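Local structure of 5'-tyrosyl-DNA phosphodiesterase (Caenorhabditis elegans, 4GEW) at residues 49-54 / 72-77; 54-59 / 79-84; 203-208 / 229-234; 265-270 / 324-329. The protein combines a UBA-like domain with a domain of the endonuclease/exonuclease/phosphatase (DNase I-like) family. All blocks are in the same frame, centred on the assembly; numbering follows the deposited sequence.

Contact 1. Residues 49-54 / 72-77; sequences LHEFAI and WDLKKA
Between W72 and L74, two residues that reach across to helix 45-56, the D73 carboxylate is met by two groups. D73 OD1 takes a weak capping bond from K75 N at 3.3 Å, and D73 OD2 forms a salt bridge with K76 NZ at 3.4 Å. D73 is thus the N-cap of helix 74-83, the last helix of a small UBA-like helical bundle. The contact across the segments is mainly apolar, with no hydrogen bond. L74 supplies both methyl groups. L74 CD1 meets F52 CB at 3.8 Å and sits near the plane of the F52 ring, at its edge. L74 CD2 touches E51 CG at 3.5 Å, the two side chains crossing at about a right angle. F52 has CG anti to the backbone N (chi1 -174°), which sends its ring across to the start of the other helix. L78 of that helix and A63 of helix 60-66 also touch this ring. At the W72 end, L49 CG lies 4.3 Å from W72 CZ3, and L67 touches both residues. The F52 edge ends on A77: F52 CE1 is 3.8 Å from A77 CB and 3.5 Å from A77 O.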
loop_
_atom_site.group_PDB
_atom_site.type_symbol
_atom_site.label_atom_id
_atom_site.label_comp_id
_atom_site.label_asym_id
_atom_site.label_seq_id
_atom_site.Cartn_x
_atom_site.Cartn_y
_atom_site.Cartn_z
ATOM N N LEU A 49 28.176 19.424 -2.541
ATOM C CA LEU A 49 27.661 19.152 -3.880
ATOM C C LEU A 49 28.483 18.075 -4.573
ATOM O O LEU A 49 27.945 17.058 -5.017
ATOM C CB LEU A 49 27.691 20.427 -4.722
ATOM C CG LEU A 49 26.480 21.352 -4.619
ATOM C CD1 LEU A 49 26.852 22.757 -5.067
ATOM C CD2 LEU A 49 25.325 20.797 -5.448
ATOM N N HIS A 50 29.789 18.311 -4.651
ATOM C CA HIS A 50 30.719 17.377 -5.270
ATOM C C HIS A 50 30.745 16.020 -4.566
ATOM O O HIS A 50 30.614 14.978 -5.207
ATOM C CB HIS A 50 32.125 17.975 -5.284
ATOM C CG HIS A 50 33.175 17.022 -5.752
ATOM N ND1 HIS A 50 33.490 16.858 -7.083
ATOM C CD2 HIS A 50 33.977 16.171 -5.067
ATOM C CE1 HIS A 50 34.445 15.952 -7.199
ATOM N NE2 HIS A 50 34.755 15.519 -5.990
ATOM N N GLU A 51 30.922 16.044 -3.248
ATOM C CA GLU A 51 30.978 14.827 -2.443
ATOM C C GLU A 51 29.734 13.956 -2.640
ATOM O O GLU A 51 29.843 12.763 -2.930
ATOM C CB GLU A 51 31.154 15.185 -0.963
ATOM C CG GLU A 51 31.266 13.994 -0.023
ATOM C CD GLU A 51 32.658 13.394 0.018
ATOM O OE1 GLU A 51 33.239 13.141 -1.060
ATOM O OE2 GLU A 51 33.171 13.175 1.136
ATOM N N PHE A 52 28.560 14.565 -2.491
ATOM C CA PHE A 52 27.292 13.876 -2.721
ATOM C C PHE A 52 27.239 13.274 -4.123
ATOM O O PHE A 52 26.703 12.181 -4.320
ATOM C CB PHE A 52 26.117 14.841 -2.530
ATOM C CG PHE A 52 24.767 14.181 -2.605
ATOM C CD1 PHE A 52 24.112 13.788 -1.451
ATOM C CD2 PHE A 52 24.151 13.957 -3.828
ATOM C CE1 PHE A 52 22.871 13.181 -1.514
ATOM C CE2 PHE A 52 22.911 13.347 -3.897
ATOM C CZ PHE A 52 22.272 12.959 -2.741
ATOM N N ALA A 53 27.791 13.998 -5.092
ATOM C CA ALA A 53 27.789 13.557 -6.479
ATOM C C ALA A 53 28.681 12.333 -6.677
ATOM O O ALA A 53 28.277 11.356 -7.306
ATOM C CB ALA A 53 28.224 14.692 -7.397
ATOM N N ILE A 54 29.893 12.394 -6.132
ATOM C CA ILE A 54 30.841 11.288 -6.232
ATOM C C ILE A 54 30.319 10.037 -5.529
ATOM O O ILE A 54 30.369 8.937 -6.081
ATOM C CB ILE A 54 32.221 11.665 -5.641
ATOM C CG1 ILE A 54 32.865 12.797 -6.442
ATOM C CG2 ILE A 54 33.144 10.456 -5.617
ATOM C CD1 ILE A 54 33.240 12.417 -7.861
ATOM N N TRP A 72 21.525 21.480 4.488
ATOM C CA TRP A 72 22.682 21.080 3.665
ATOM C C TRP A 72 23.503 20.096 4.488
ATOM O O TRP A 72 24.729 20.167 4.532
ATOM C CB TRP A 72 23.568 22.231 3.155
ATOM C CG TRP A 72 22.971 23.088 2.065
ATOM C CD1 TRP A 72 21.798 23.795 2.118
ATOM C CD2 TRP A 72 23.542 23.367 0.781
ATOM N NE1 TRP A 72 21.598 24.479 0.941
ATOM C CE2 TRP A 72 22.652 24.233 0.105
ATOM C CE3 TRP A 72 24.707 22.958 0.132
ATOM C CZ2 TRP A 72 22.903 24.700 -1.186
ATOM C CZ3 TRP A 72 24.945 23.420 -1.153
ATOM C CH2 TRP A 72 24.053 24.286 -1.795
ATOM N N ASP A 73 22.797 19.191 5.158
ATOM C CA ASP A 73 23.418 18.130 5.931
ATOM C C ASP A 73 23.657 16.944 5.006
ATOM O O ASP A 73 22.722 16.217 4.662
ATOM C CB ASP A 73 22.500 17.726 7.086
ATOM C CG ASP A 73 23.217 16.929 8.156
ATOM O OD1 ASP A 73 24.157 16.174 7.825
ATOM O OD2 ASP A 73 22.835 17.058 9.337
ATOM N N LEU A 74 24.911 16.768 4.602
ATOM C CA LEU A 74 25.297 15.720 3.663
ATOM C C LEU A 74 24.881 14.333 4.143
ATOM O O LEU A 74 24.363 13.530 3.364
ATOM C CB LEU A 74 26.808 15.767 3.420
ATOM C CG LEU A 74 27.453 14.666 2.577
ATOM C CD1 LEU A 74 26.861 14.614 1.174
ATOM C CD2 LEU A 74 28.958 14.884 2.522
ATOM N N LYS A 75 25.096 14.068 5.429
ATOM C CA LYS A 75 24.805 12.761 6.016
ATOM C C LYS A 75 23.350 12.331 5.835
ATOM O O LYS A 75 23.076 11.204 5.422
ATOM C CB LYS A 75 25.183 12.749 7.499
ATOM C CG LYS A 75 24.800 11.471 8.231
ATOM C CD LYS A 75 25.379 10.237 7.555
ATOM C CE LYS A 75 25.045 8.980 8.340
ATOM N NZ LYS A 75 23.584 8.863 8.614
ATOM N N LYS A 76 22.416 13.225 6.144
ATOM C CA LYS A 76 21.006 12.883 6.010
ATOM C C LYS A 76 20.508 13.071 4.576
ATOM O O LYS A 76 19.444 12.575 4.211
ATOM C CB LYS A 76 20.140 13.640 7.026
ATOM C CG LYS A 76 20.044 15.133 6.818
ATOM C CD LYS A 76 19.173 15.776 7.893
ATOM C CE LYS A 76 19.897 15.889 9.225
ATOM N NZ LYS A 76 19.489 17.118 9.964
ATOM N N ALA A 77 21.289 13.774 3.762
ATOM C CA ALA A 77 21.000 13.865 2.334
ATOM C C ALA A 77 21.211 12.496 1.688
ATOM O O ALA A 77 20.437 12.082 0.824
ATOM C CB ALA A 77 21.878 14.914 1.674
#

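Contact 2. Residues 54-59 / 79-84; sequences IITATD and DVFYGS
T56 lays its methyl group against two aromatic rings of helix 74-83. T56 CG2 is 3.8 Å from F81 CD2 and 3.6 Å from Y82 OH. This pairs the C-terminal parts of the first and last helices of the UBA-like bundle. A chi1 of 62° puts T56 OG1 between the backbone N and the carbonyl carbon and leaves CG2 beside the N, facing the rings. T56 OG1 itself has two partners: it accepts from T58 OG1 at 2.7 Å and is bonded to F52 O one turn back. T58 adds a second methyl, T58 CG2 standing 4.1 Å from F81 CZ. The chain leaves the helix at A57, whose phi is positive. A weak bond from A57 N to I54 O (3.4 Å) and a probable one from T58 N to A53 O are consistent with this helix end. The two rings also meet each other: F81 CD2 lies 3.5 Å above the Y82 plane, toward the rim. F52 also touches T58. In the second subunit, P241 touches A57 and S280 touches Y82. The Y82 hydroxyl reaches the T56 backbone, with Y82 OH 3.4 Å from T56 CA.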
loop_
_atom_site.group_PDB
_atom_site.type_symbol
_atom_site.label_atom_id
_atom_site.label_comp_id
_atom_site.label_asym_id
_atom_site.label_seq_id
_atom_site.Cartn_x
_atom_site.Cartn_y
_atom_site.Cartn_z
ATOM N N ILE A 54 29.893 12.394 -6.132
ATOM C CA ILE A 54 30.841 11.288 -6.232
ATOM C C ILE A 54 30.319 10.037 -5.529
ATOM O O ILE A 54 30.369 8.937 -6.081
ATOM C CB ILE A 54 32.221 11.665 -5.641
ATOM C CG1 ILE A 54 32.865 12.797 -6.442
ATOM C CG2 ILE A 54 33.144 10.456 -5.617
ATOM C CD1 ILE A 54 33.240 12.417 -7.861
ATOM N N ILE A 55 29.813 10.213 -4.311
ATOM C CA ILE A 55 29.335 9.093 -3.503
ATOM C C ILE A 55 28.149 8.365 -4.135
ATOM O O ILE A 55 28.124 7.135 -4.184
ATOM C CB ILE A 55 28.943 9.552 -2.087
ATOM C CG1 ILE A 55 30.176 10.036 -1.322
ATOM C CG2 ILE A 55 28.271 8.425 -1.324
ATOM C CD1 ILE A 55 29.850 10.655 0.021
ATOM N N THR A 56 27.175 9.124 -4.621
ATOM C CA THR A 56 25.954 8.536 -5.159
ATOM C C THR A 56 26.039 8.264 -6.655
ATOM O O THR A 56 25.114 7.691 -7.239
ATOM C CB THR A 56 24.737 9.436 -4.899
ATOM O OG1 THR A 56 24.926 10.695 -5.553
ATOM C CG2 THR A 56 24.555 9.663 -3.411
ATOM N N ALA A 57 27.149 8.676 -7.265
ATOM C CA ALA A 57 27.337 8.576 -8.714
ATOM C C ALA A 57 26.208 9.265 -9.490
ATOM O O ALA A 57 25.774 8.786 -10.539
ATOM C CB ALA A 57 27.492 7.118 -9.151
ATOM N N THR A 58 25.735 10.384 -8.951
ATOM C CA THR A 58 24.739 11.211 -9.621
ATOM C C THR A 58 25.353 12.588 -9.835
ATOM O O THR A 58 26.409 12.881 -9.279
ATOM C CB THR A 58 23.448 11.324 -8.786
ATOM O OG1 THR A 58 23.720 12.021 -7.563
ATOM C CG2 THR A 58 22.901 9.938 -8.464
ATOM N N ASP A 59 24.714 13.429 -10.642
ATOM C CA ASP A 59 25.298 14.731 -10.970
ATOM C C ASP A 59 25.103 15.772 -9.865
ATOM O O ASP A 59 24.428 15.513 -8.869
ATOM C CB ASP A 59 24.790 15.251 -12.321
ATOM C CG ASP A 59 23.277 15.294 -12.405
ATOM O OD1 ASP A 59 22.621 15.387 -11.351
ATOM O OD2 ASP A 59 22.743 15.240 -13.532
ATOM N N ASP A 79 21.064 9.548 3.388
ATOM C CA ASP A 79 20.026 8.684 3.947
ATOM C C ASP A 79 18.707 8.881 3.213
ATOM O O ASP A 79 17.965 7.927 2.977
ATOM C CB ASP A 79 19.835 8.957 5.441
ATOM C CG ASP A 79 21.107 8.741 6.243
ATOM O OD1 ASP A 79 21.188 9.253 7.382
ATOM O OD2 ASP A 79 22.026 8.064 5.733
ATOM N N VAL A 80 18.424 10.129 2.855
ATOM C CA VAL A 80 17.223 10.466 2.103
ATOM C C VAL A 80 17.262 9.876 0.693
ATOM O O VAL A 80 16.289 9.279 0.236
ATOM C CB VAL A 80 17.013 11.999 2.039
ATOM C CG1 VAL A 80 16.170 12.386 0.837
ATOM C CG2 VAL A 80 16.378 12.500 3.328
ATOM N N PHE A 81 18.384 10.032 0.005
ATOM C CA PHE A 81 18.489 9.503 -1.350
ATOM C C PHE A 81 18.279 7.987 -1.389
ATOM O O PHE A 81 17.552 7.479 -2.240
ATOM C CB PHE A 81 19.824 9.870 -1.996
ATOM C CG PHE A 81 20.020 9.250 -3.346
ATOM C CD1 PHE A 81 19.239 9.642 -4.420
ATOM C CD2 PHE A 81 20.974 8.264 -3.542
ATOM C CE1 PHE A 81 19.405 9.069 -5.663
ATOM C CE2 PHE A 81 21.147 7.688 -4.786
ATOM C CZ PHE A 81 20.361 8.091 -5.848
ATOM N N TYR A 82 18.898 7.275 -0.454
ATOM C CA TYR A 82 18.831 5.816 -0.453
ATOM C C TYR A 82 17.618 5.254 0.277
ATOM O O TYR A 82 17.074 4.231 -0.130
ATOM C CB TYR A 82 20.115 5.210 0.125
ATOM C CG TYR A 82 21.326 5.455 -0.738
ATOM C CD1 TYR A 82 21.375 4.980 -2.039
ATOM C CD2 TYR A 82 22.419 6.157 -0.256
ATOM C CE1 TYR A 82 22.479 5.201 -2.843
ATOM C CE2 TYR A 82 23.531 6.385 -1.054
ATOM C CZ TYR A 82 23.554 5.901 -2.348
ATOM O OH TYR A 82 24.651 6.120 -3.158
ATOM N N GLY A 83 17.192 5.922 1.346
ATOM C CA GLY A 83 16.173 5.365 2.217
ATOM C C GLY A 83 14.788 5.982 2.140
ATOM O O GLY A 83 13.791 5.295 2.382
ATOM N N SER A 84 14.714 7.271 1.823
ATOM C CA SER A 84 13.428 7.966 1.817
ATOM C C SER A 84 12.510 7.490 0.696
ATOM O O SER A 84 12.946 7.247 -0.429
ATOM C CB SER A 84 13.614 9.483 1.734
ATOM O OG SER A 84 12.362 10.133 1.604
#

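Contact 3. Residues 203-208 / 229-234; sequences IHFQNS and LNTHLE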
loop_
_atom_site.group_PDB
_atom_site.type_symbol
_atom_site.label_atom_id
_atom_site.label_comp_id
_atom_site.label_asym_id
_atom_site.label_seq_id
_atom_site.Cartn_x
_atom_site.Cartn_y
_atom_site.Cartn_z
ATOM N N ILE A 203 -20.815 -3.696 4.445
ATOM C CA ILE A 203 -20.370 -3.546 5.821
ATOM C C ILE A 203 -21.403 -2.750 6.604
ATOM O O ILE A 203 -21.719 -1.620 6.246
ATOM C CB ILE A 203 -19.018 -2.810 5.887
ATOM C CG1 ILE A 203 -17.954 -3.589 5.104
ATOM C CG2 ILE A 203 -18.594 -2.599 7.336
ATOM C CD1 ILE A 203 -16.609 -2.901 5.043
ATOM N N HIS A 204 -21.936 -3.339 7.666
ATOM C CA HIS A 204 -22.927 -2.648 8.486
ATOM C C HIS A 204 -22.250 -1.848 9.592
ATOM O O HIS A 204 -21.565 -2.416 10.439
ATOM C CB HIS A 204 -23.913 -3.653 9.091
ATOM C CG HIS A 204 -24.647 -4.464 8.068
ATOM N ND1 HIS A 204 -25.972 -4.246 7.756
ATOM C CD2 HIS A 204 -24.238 -5.484 7.279
ATOM C CE1 HIS A 204 -26.348 -5.101 6.823
ATOM N NE2 HIS A 204 -25.315 -5.863 6.515
ATOM N N PHE A 205 -22.436 -0.531 9.575
ATOM C CA PHE A 205 -21.901 0.335 10.623
ATOM C C PHE A 205 -22.532 -0.017 11.966
ATOM O O PHE A 205 -23.750 0.086 12.129
ATOM C CB PHE A 205 -22.182 1.807 10.301
ATOM C CG PHE A 205 -21.570 2.284 9.009
ATOM C CD1 PHE A 205 -20.366 1.768 8.560
ATOM C CD2 PHE A 205 -22.200 3.263 8.249
ATOM C CE1 PHE A 205 -19.800 2.213 7.371
ATOM C CE2 PHE A 205 -21.642 3.715 7.064
ATOM C CZ PHE A 205 -20.438 3.188 6.624
ATOM N N GLN A 206 -21.712 -0.425 12.929
ATOM C CA GLN A 206 -22.227 -0.822 14.238
ATOM C C GLN A 206 -22.596 0.360 15.119
ATOM O O GLN A 206 -23.312 0.198 16.099
ATOM C CB GLN A 206 -21.239 -1.730 14.974
ATOM C CG GLN A 206 -21.029 -3.072 14.296
ATOM C CD GLN A 206 -22.332 -3.810 14.047
ATOM O OE1 GLN A 206 -23.144 -3.989 14.957
ATOM N NE2 GLN A 206 -22.539 -4.241 12.807
ATOM N N ASN A 207 -22.101 1.545 14.782
ATOM C CA ASN A 207 -22.454 2.735 15.547
ATOM C C ASN A 207 -23.676 3.441 14.963
ATOM O O ASN A 207 -24.021 4.545 15.373
ATOM C CB ASN A 207 -21.265 3.697 15.645
ATOM C CG ASN A 207 -20.943 4.373 14.324
ATOM O OD1 ASN A 207 -21.311 3.887 13.252
ATOM N ND2 ASN A 207 -20.243 5.498 14.396
ATOM N N SER A 208 -24.324 2.798 13.998
ATOM C CA SER A 208 -25.479 3.393 13.339
ATOM C C SER A 208 -26.796 2.917 13.945
ATOM O O SER A 208 -26.997 1.721 14.163
ATOM C CB SER A 208 -25.464 3.089 11.844
ATOM O OG SER A 208 -26.608 3.637 11.207
ATOM N N LEU A 229 -17.778 2.415 -3.958
ATOM C CA LEU A 229 -18.152 2.459 -2.551
ATOM C C LEU A 229 -19.306 3.435 -2.350
ATOM O O LEU A 229 -19.135 4.650 -2.491
ATOM C CB LEU A 229 -16.955 2.842 -1.672
ATOM C CG LEU A 229 -15.822 1.817 -1.531
ATOM C CD1 LEU A 229 -14.890 1.846 -2.739
ATOM C CD2 LEU A 229 -15.041 2.019 -0.232
ATOM N N ASN A 230 -20.476 2.888 -2.029
ATOM C CA ASN A 230 -21.708 3.668 -1.896
ATOM C C ASN A 230 -22.192 3.666 -0.452
ATOM O O ASN A 230 -22.261 2.613 0.183
ATOM C CB ASN A 230 -22.801 3.086 -2.808
ATOM C CG ASN A 230 -24.111 3.876 -2.746
ATOM O OD1 ASN A 230 -24.138 5.026 -2.313
ATOM N ND2 ASN A 230 -25.198 3.257 -3.200
ATOM N N THR A 231 -22.541 4.835 0.073
ATOM C CA THR A 231 -22.986 4.892 1.461
ATOM C C THR A 231 -23.953 6.034 1.770
ATOM O O THR A 231 -23.986 7.053 1.085
ATOM C CB THR A 231 -21.788 4.966 2.429
ATOM O OG1 THR A 231 -22.237 4.735 3.769
ATOM C CG2 THR A 231 -21.120 6.328 2.347
ATOM N N HIS A 232 -24.741 5.838 2.819
ATOM C CA HIS A 232 -25.654 6.858 3.312
ATOM C C HIS A 232 -25.274 7.098 4.771
ATOM O O HIS A 232 -25.701 6.361 5.656
ATOM C CB HIS A 232 -27.099 6.366 3.177
ATOM C CG HIS A 232 -28.132 7.392 3.519
ATOM N ND1 HIS A 232 -29.484 7.104 3.553
ATOM C CD2 HIS A 232 -28.025 8.702 3.851
ATOM C CE1 HIS A 232 -30.157 8.187 3.889
ATOM N NE2 HIS A 232 -29.295 9.174 4.074
ATOM N N LEU A 233 -24.435 8.102 5.016
ATOM C CA LEU A 233 -23.902 8.313 6.358
ATOM C C LEU A 233 -25.000 8.802 7.291
ATOM O O LEU A 233 -26.004 9.357 6.830
ATOM C CB LEU A 233 -22.731 9.301 6.343
ATOM C CG LEU A 233 -21.484 8.900 5.543
ATOM C CD1 LEU A 233 -20.335 9.858 5.827
ATOM C CD2 LEU A 233 -21.076 7.470 5.850
ATOM N N GLU A 234 -24.794 8.592 8.591
ATOM C CA GLU A 234 -25.762 8.949 9.621
ATOM C C GLU A 234 -26.323 10.351 9.398
ATOM O O GLU A 234 -25.570 11.289 9.130
ATOM C CB GLU A 234 -25.118 8.857 11.005
ATOM C CG GLU A 234 -26.068 8.382 12.106
ATOM C CD GLU A 234 -26.314 6.879 12.062
ATOM O OE1 GLU A 234 -25.680 6.188 11.232
ATOM O OE2 GLU A 234 -27.138 6.388 12.864
#
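The F205 ring turns an edge to T231, and the two side chains cross at about a right angle. F205 CE2 is 3.5 Å from T231 OG1, which lies near the ring plane. That hydroxyl is hydrogen-bonded to T213 O, and the ring edge packs beside it. L233 comes in obliquely, with L233 CD2 4.0 Å from F205 CE2. Helix 240-260 adds Q246, which touches both F205 and L233. The segments begin on the ends of strands 195-204 and 224-232 and run on into the loops after them; these strands flank strand 213-221 in one of the sheets of the DNase I-like domain. They come together where the chain leaves the first strand in a type I turn, F205 to S208. The turn is closed by a weak bond from S208 N to F205 O, at 3.3 Å. Beyond it, S208 holds its OG anti to the backbone N (chi1 178°) and gives a hydrogen bond to the syn lone pair of E234 OE1, at 2.7 Å. S208 OG is also bonded to M210 N and R212 N. The E234 chain bends at chi2 (77°), and its carboxylate has further partners: Q246 NE2 on OE1 and G209 N on OE2.

Contact 4. Residues 265-270 / 324-329; sequences LVFFGG and LYWSGP
V266 and F268 pair with S327 and Y325 through four backbone hydrogen bonds. These join antiparallel strands 265-269 and 318-327 in one sheet of the DNase I-like fold. V266 N reaches S327 O at 2.9 Å, nearly straight at 172°, and V266 O takes S327 N at 3.0 Å in its carbonyl plane. F268 N bonds Y325 O at 2.9 Å. The shortest bond is Y325 N to F268 O, 2.6 Å, with the donor nearly along the C=O axis. V266 O also receives a CA-H contact from W326 CA at 3.1 Å. Along its other edge, strand 265-269 bonds through the backbone of L265, F267 and G269 to strand 224-232, so the strand has backbone bonds along both edges. F268 and Y325 point the same way. Their ring planes lie 22° apart but are slid so that they barely overlap; C250, M251 and V254 of helix 240-260 touch F268. The other face carries F267, L324 and W326. There V120 and V122 touch F267, and F360 meets both F267 and W326. S327 OG has a weak bond to G285 O, and W326 NE1 bonds L330 O. Beside that indole, F267 CD2 lies 3.4 Å from W326 CB.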
loop_
_atom_site.group_PDB
_atom_site.type_symbol
_atom_site.label_atom_id
_atom_site.label_comp_id
_atom_site.label_asym_id
_atom_site.label_seq_id
_atom_site.Cartn_x
_atom_site.Cartn_y
_atom_site.Cartn_z
ATOM N N LEU A 265 -9.382 2.413 -10.651
ATOM C CA LEU A 265 -10.316 3.510 -10.449
ATOM C C LEU A 265 -11.117 3.247 -9.184
ATOM O O LEU A 265 -11.708 2.177 -9.029
ATOM C CB LEU A 265 -11.277 3.615 -11.630
ATOM C CG LEU A 265 -11.071 4.776 -12.601
ATOM C CD1 LEU A 265 -12.117 4.742 -13.707
ATOM C CD2 LEU A 265 -11.124 6.098 -11.852
ATOM N N VAL A 266 -11.141 4.217 -8.277
ATOM C CA VAL A 266 -11.937 4.092 -7.064
ATOM C C VAL A 266 -12.945 5.227 -6.991
ATOM O O VAL A 266 -12.578 6.391 -7.124
ATOM C CB VAL A 266 -11.060 4.123 -5.800
ATOM C CG1 VAL A 266 -11.880 3.698 -4.584
ATOM C CG2 VAL A 266 -9.848 3.213 -5.973
ATOM N N PHE A 267 -14.216 4.888 -6.800
ATOM C CA PHE A 267 -15.256 5.897 -6.614
ATOM C C PHE A 267 -15.955 5.694 -5.279
ATOM O O PHE A 267 -16.550 4.641 -5.032
ATOM C CB PHE A 267 -16.291 5.844 -7.740
ATOM C CG PHE A 267 -15.747 6.214 -9.091
ATOM C CD1 PHE A 267 -15.625 5.257 -10.092
ATOM C CD2 PHE A 267 -15.368 7.520 -9.366
ATOM C CE1 PHE A 267 -15.130 5.594 -11.346
ATOM C CE2 PHE A 267 -14.866 7.869 -10.617
ATOM C CZ PHE A 267 -14.748 6.905 -11.612
ATOM N N PHE A 268 -15.878 6.704 -4.419
ATOM C CA PHE A 268 -16.561 6.668 -3.133
ATOM C C PHE A 268 -17.485 7.872 -2.963
ATOM O O PHE A 268 -17.093 9.014 -3.225
ATOM C CB PHE A 268 -15.559 6.629 -1.976
ATOM C CG PHE A 268 -16.167 6.986 -0.642
ATOM C CD1 PHE A 268 -17.100 6.151 -0.045
ATOM C CD2 PHE A 268 -15.812 8.156 0.007
ATOM C CE1 PHE A 268 -17.668 6.477 1.176
ATOM C CE2 PHE A 268 -16.374 8.489 1.231
ATOM C CZ PHE A 268 -17.302 7.649 1.815
ATOM N N GLY A 269 -18.711 7.613 -2.525
ATOM C CA GLY A 269 -19.636 8.691 -2.241
ATOM C C GLY A 269 -21.036 8.245 -1.886
ATOM O O GLY A 269 -21.250 7.126 -1.408
ATOM N N GLY A 270 -21.991 9.135 -2.130
ATOM C CA GLY A 270 -23.389 8.893 -1.831
ATOM C C GLY A 270 -23.953 10.070 -1.056
ATOM O O GLY A 270 -23.476 11.199 -1.200
ATOM N N LEU A 324 -19.021 13.062 -4.248
ATOM C CA LEU A 324 -18.357 11.951 -4.907
ATOM C C LEU A 324 -16.848 12.152 -4.887
ATOM O O LEU A 324 -16.339 13.196 -5.316
ATOM C CB LEU A 324 -18.853 11.840 -6.342
ATOM C CG LEU A 324 -18.736 10.488 -7.032
ATOM C CD1 LEU A 324 -19.449 9.401 -6.236
ATOM C CD2 LEU A 324 -19.326 10.608 -8.424
ATOM N N TYR A 325 -16.130 11.157 -4.379
ATOM C CA TYR A 325 -14.671 11.204 -4.367
ATOM C C TYR A 325 -14.114 10.157 -5.326
ATOM O O TYR A 325 -14.729 9.114 -5.545
ATOM C CB TYR A 325 -14.132 10.958 -2.955
ATOM C CG TYR A 325 -14.626 11.948 -1.921
ATOM C CD1 TYR A 325 -13.870 13.070 -1.581
ATOM C CD2 TYR A 325 -15.846 11.760 -1.278
ATOM C CE1 TYR A 325 -14.320 13.984 -0.628
ATOM C CE2 TYR A 325 -16.307 12.670 -0.321
ATOM C CZ TYR A 325 -15.542 13.777 -0.005
ATOM O OH TYR A 325 -15.996 14.672 0.937
ATOM N N TRP A 326 -12.955 10.428 -5.909
ATOM C CA TRP A 326 -12.349 9.425 -6.767
ATOM C C TRP A 326 -10.834 9.400 -6.699
ATOM O O TRP A 326 -10.194 10.352 -6.248
ATOM C CB TRP A 326 -12.841 9.553 -8.211
ATOM C CG TRP A 326 -11.932 10.299 -9.140
ATOM C CD1 TRP A 326 -11.093 9.758 -10.074
ATOM C CD2 TRP A 326 -11.783 11.722 -9.243
ATOM N NE1 TRP A 326 -10.431 10.755 -10.750
ATOM C CE2 TRP A 326 -10.832 11.969 -10.259
ATOM C CE3 TRP A 326 -12.359 12.809 -8.576
ATOM C CZ2 TRP A 326 -10.445 13.261 -10.624
ATOM C CZ3 TRP A 326 -11.972 14.090 -8.938
ATOM C CH2 TRP A 326 -11.023 14.306 -9.951
ATOM N N SER A 327 -10.279 8.272 -7.123
ATOM C CA SER A 327 -8.847 8.116 -7.282
ATOM C C SER A 327 -8.615 7.263 -8.515
ATOM O O SER A 327 -9.454 6.441 -8.875
ATOM C CB SER A 327 -8.244 7.450 -6.045
ATOM O OG SER A 327 -6.862 7.193 -6.223
ATOM N N GLY A 328 -7.489 7.460 -9.180
ATOM C CA GLY A 328 -7.160 6.625 -10.317
ATOM C C GLY A 328 -6.649 7.386 -11.513
ATOM O O GLY A 328 -6.469 8.598 -11.458
ATOM N N PRO A 329 -6.428 6.670 -12.621
ATOM C CA PRO A 329 -5.756 7.204 -13.811
ATOM C C PRO A 329 -6.642 8.076 -14.701
ATOM O O PRO A 329 -6.434 8.104 -15.910
ATOM C CB PRO A 329 -5.322 5.938 -14.555
ATOM C CG PRO A 329 -6.356 4.922 -14.176
ATOM C CD PRO A 329 -6.785 5.247 -12.768
#

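Contacts 1 and 2 are successive parts of one interface between helices 45-56 and 74-83. Their centres are 8 Å apart, they share I54, and F52 CZ of contact 1 packs on F81 CB of contact 2 at 4.0 Å. Contacts 3 and 4 lie in the other domain, with centres about 17 Å apart. Neighbouring strands 224-232 and 265-269 join them: probable hydrogen bonds run from L229 N to F267 O (2.8 Å) and from G269 N to L229 O (3.0 Å). Nearest atoms of contacts 2 and 4 are about 21 Å apart. Contacts 2 and 3 both touch the second subunit. A glycerol, probably from the crystallisation liquor, is hydrogen-bonded to H232 NE2 in contact 3; glycerol also lies about 3 Å from the W326 side chain in contact 4.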